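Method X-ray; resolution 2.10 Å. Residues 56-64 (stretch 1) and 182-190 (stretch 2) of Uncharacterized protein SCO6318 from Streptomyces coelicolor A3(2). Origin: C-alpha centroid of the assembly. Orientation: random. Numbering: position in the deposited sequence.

Stretch 1 56-64: PHGRPVYVV
Stretch 2 182-190: FATEMGSAP

The two stretches belong to one chain and bury 289 Å² between them, both sides summed. No hydrogen bond crosses the interface, so packing holds it together. Stretch 1 begins as irregular loop and reaches a strand that includes V63 and V64. Stretch 2 opens with the last part of a helix, then makes a type I beta turn from E185 (-121/-11) to S188. The turn's middle residues are selenomethionine M186 (-64/-24; p, t, m) and G187. The two run in opposite senses: H57 lies by S188 (CA to CA 5.1 Å), and V63 by A183 (CA to CA 7.0 Å).

P56 (phi/psi -66/-27) stays out of contact. H57 (-114/10) has the largest covered area, 73 Å². Its CA-to-CB bond points toward stretch 2, with chi1 -67° (m) and chi2 90°. The CD2 side of the ring approaches the G187 to A189 backbone. H57 CD2 is 3.3 Å from G187 O, which sits at the ring edge near its plane. H57 CD2 is also 3.6 Å from A189 N and 4.1 Å from A189 CB. G187 (-96/-2) is buried; a CB there would point toward stretch 1, about 4.4 Å from G58 O. S188 (-71/148) turns its CB away; its chi1 is 56° (p), and S188 OG donates to E185 O at 2.7 Å. S188 N also donates to E185 O, at 3.1 Å, closing the turn.

G58 (-71/-156) makes no contact. R59 (-66/147) points away, with chi1 m and chi2 and chi3 t. P60 (-58/146) points toward the helix, its ring C-gamma exo. P60 CG lies 3.7 Å from A183 O, a van der Waals contact; the ring presents carbon here and has no backbone N-H.

V61 (-78/-42, chi1 t) and Y62 (-158/167, chi1 p) are out of reach. V63 (-114/140, chi1 173°, t) points toward A183. V63 CG1 meets A183 CB at 4.0 Å, an apolar contact. A183 (-62/-36) is buried, and its small methyl faces the valine. V64 (-123/130) is out of reach.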

# COMPACT_ATOMS: atom_id res chain seq x y z
N PRO A 56 -15.08 3.18 9.55
CA PRO A 56 -14.30 2.55 8.48
C PRO A 56 -13.52 3.54 7.63
O PRO A 56 -12.50 3.16 7.03
CB PRO A 56 -15.38 1.87 7.61
CG PRO A 56 -16.59 1.82 8.46
CD PRO A 56 -16.53 3.07 9.29
N HIS A 57 -14.01 4.78 7.57
CA HIS A 57 -13.37 5.84 6.80
C HIS A 57 -12.82 6.98 7.71
O HIS A 57 -12.39 8.01 7.22
CB HIS A 57 -14.32 6.40 5.71
CG HIS A 57 -14.63 5.42 4.62
ND1 HIS A 57 -15.70 4.55 4.69
CD2 HIS A 57 -14.01 5.16 3.44
CE1 HIS A 57 -15.72 3.79 3.61
NE2 HIS A 57 -14.73 4.16 2.82
N GLY A 58 -12.80 6.77 9.02
CA GLY A 58 -12.18 7.70 9.95
C GLY A 58 -10.64 7.77 9.93
O GLY A 58 -9.98 7.45 8.93
N ARG A 59 -10.07 8.20 11.06
CA ARG A 59 -8.63 8.21 11.23
C ARG A 59 -8.16 6.78 11.24
O ARG A 59 -8.87 5.91 11.77
CB ARG A 59 -8.24 8.80 12.56
CG ARG A 59 -8.70 10.11 12.83
CD ARG A 59 -8.13 10.54 14.16
NE ARG A 59 -8.35 11.97 14.25
CZ ARG A 59 -7.48 12.88 13.82
NH1 ARG A 59 -6.29 12.51 13.37
NH2 ARG A 59 -7.83 14.16 13.91
N PRO A 60 -6.93 6.55 10.71
CA PRO A 60 -6.33 5.24 10.84
C PRO A 60 -6.21 4.84 12.31
O PRO A 60 -5.95 5.70 13.16
CB PRO A 60 -4.92 5.44 10.26
CG PRO A 60 -4.98 6.62 9.40
CD PRO A 60 -6.08 7.49 9.94
N VAL A 61 -6.36 3.54 12.60
CA VAL A 61 -6.09 3.01 13.94
C VAL A 61 -4.56 2.92 14.04
O VAL A 61 -3.96 3.30 15.05
CB VAL A 61 -6.74 1.62 14.17
CG1 VAL A 61 -6.31 1.04 15.52
CG2 VAL A 61 -8.34 1.74 14.09
N TYR A 62 -3.92 2.47 12.97
CA TYR A 62 -2.46 2.60 12.92
C TYR A 62 -1.97 2.56 11.49
O TYR A 62 -2.71 2.16 10.60
CB TYR A 62 -1.78 1.50 13.79
CG TYR A 62 -2.14 0.08 13.45
CD1 TYR A 62 -1.55 -0.56 12.35
CD2 TYR A 62 -3.06 -0.65 14.24
CE1 TYR A 62 -1.86 -1.87 12.02
CE2 TYR A 62 -3.39 -1.96 13.92
CZ TYR A 62 -2.78 -2.57 12.82
OH TYR A 62 -3.10 -3.87 12.51
N VAL A 63 -0.70 2.94 11.30
CA VAL A 63 -0.06 2.99 9.99
C VAL A 63 1.03 1.93 9.99
O VAL A 63 1.72 1.73 11.02
CB VAL A 63 0.56 4.43 9.71
CG1 VAL A 63 1.41 4.47 8.37
CG2 VAL A 63 -0.56 5.52 9.75
N VAL A 64 1.18 1.21 8.86
CA VAL A 64 2.20 0.18 8.76
C VAL A 64 3.08 0.54 7.55
O VAL A 64 2.57 0.85 6.47
CB VAL A 64 1.63 -1.29 8.58
CG1 VAL A 64 2.79 -2.33 8.57
CG2 VAL A 64 0.62 -1.68 9.70
N PHE A 182 -0.08 11.28 2.94
CA PHE A 182 -0.84 10.21 2.24
C PHE A 182 -1.48 9.26 3.24
O PHE A 182 -2.67 8.92 3.12
CB PHE A 182 0.10 9.42 1.32
CG PHE A 182 -0.51 8.20 0.67
CD1 PHE A 182 -1.63 8.32 -0.17
CD2 PHE A 182 0.04 6.94 0.90
CE1 PHE A 182 -2.17 7.20 -0.79
CE2 PHE A 182 -0.46 5.81 0.27
CZ PHE A 182 -1.57 5.93 -0.60
N ALA A 183 -0.72 8.89 4.25
CA ALA A 183 -1.27 7.93 5.22
C ALA A 183 -2.48 8.47 5.94
O ALA A 183 -3.41 7.69 6.28
CB ALA A 183 -0.16 7.45 6.23
N THR A 184 -2.49 9.78 6.22
CA THR A 184 -3.68 10.43 6.85
C THR A 184 -4.94 10.50 5.99
O THR A 184 -6.07 10.67 6.51
CB THR A 184 -3.37 11.89 7.31
OG1 THR A 184 -3.44 12.77 6.17
CG2 THR A 184 -1.98 11.97 7.98
N GLU A 185 -4.77 10.39 4.68
CA GLU A 185 -5.91 10.65 3.76
C GLU A 185 -6.23 9.45 2.89
O GLU A 185 -7.29 9.43 2.28
CB GLU A 185 -5.64 11.87 2.86
CG GLU A 185 -4.53 11.73 1.87
CD GLU A 185 -4.29 13.01 1.07
OE1 GLU A 185 -4.89 14.05 1.39
OE2 GLU A 185 -3.49 12.99 0.13
N MSE A 186 -5.35 8.42 2.90
CA MSE A 186 -5.54 7.28 2.00
C MSE A 186 -6.84 6.51 2.32
O MSE A 186 -7.35 5.82 1.45
CB MSE A 186 -4.36 6.30 2.06
CG MSE A 186 -4.24 5.57 3.37
SE MSE A 186 -2.53 4.58 3.57
CE MSE A 186 -2.68 3.38 2.06
N GLY A 187 -7.35 6.61 3.55
CA GLY A 187 -8.58 5.90 3.93
C GLY A 187 -9.85 6.71 3.82
O GLY A 187 -10.96 6.19 4.05
N SER A 188 -9.73 7.98 3.44
CA SER A 188 -10.94 8.81 3.44
C SER A 188 -11.86 8.39 2.28
O SER A 188 -11.41 7.91 1.23
CB SER A 188 -10.58 10.30 3.35
OG SER A 188 -9.78 10.52 2.20
N ALA A 189 -13.17 8.54 2.53
CA ALA A 189 -14.20 8.31 1.52
C ALA A 189 -13.89 9.07 0.22
O ALA A 189 -13.74 10.29 0.25
CB ALA A 189 -15.55 8.74 2.09
N PRO A 190 -13.81 8.35 -0.94
CA PRO A 190 -13.63 9.02 -2.24
C PRO A 190 -14.85 9.86 -2.64
O PRO A 190 -15.88 9.85 -1.95
CB PRO A 190 -13.45 7.84 -3.24
CG PRO A 190 -13.17 6.64 -2.41
CD PRO A 190 -13.89 6.89 -1.10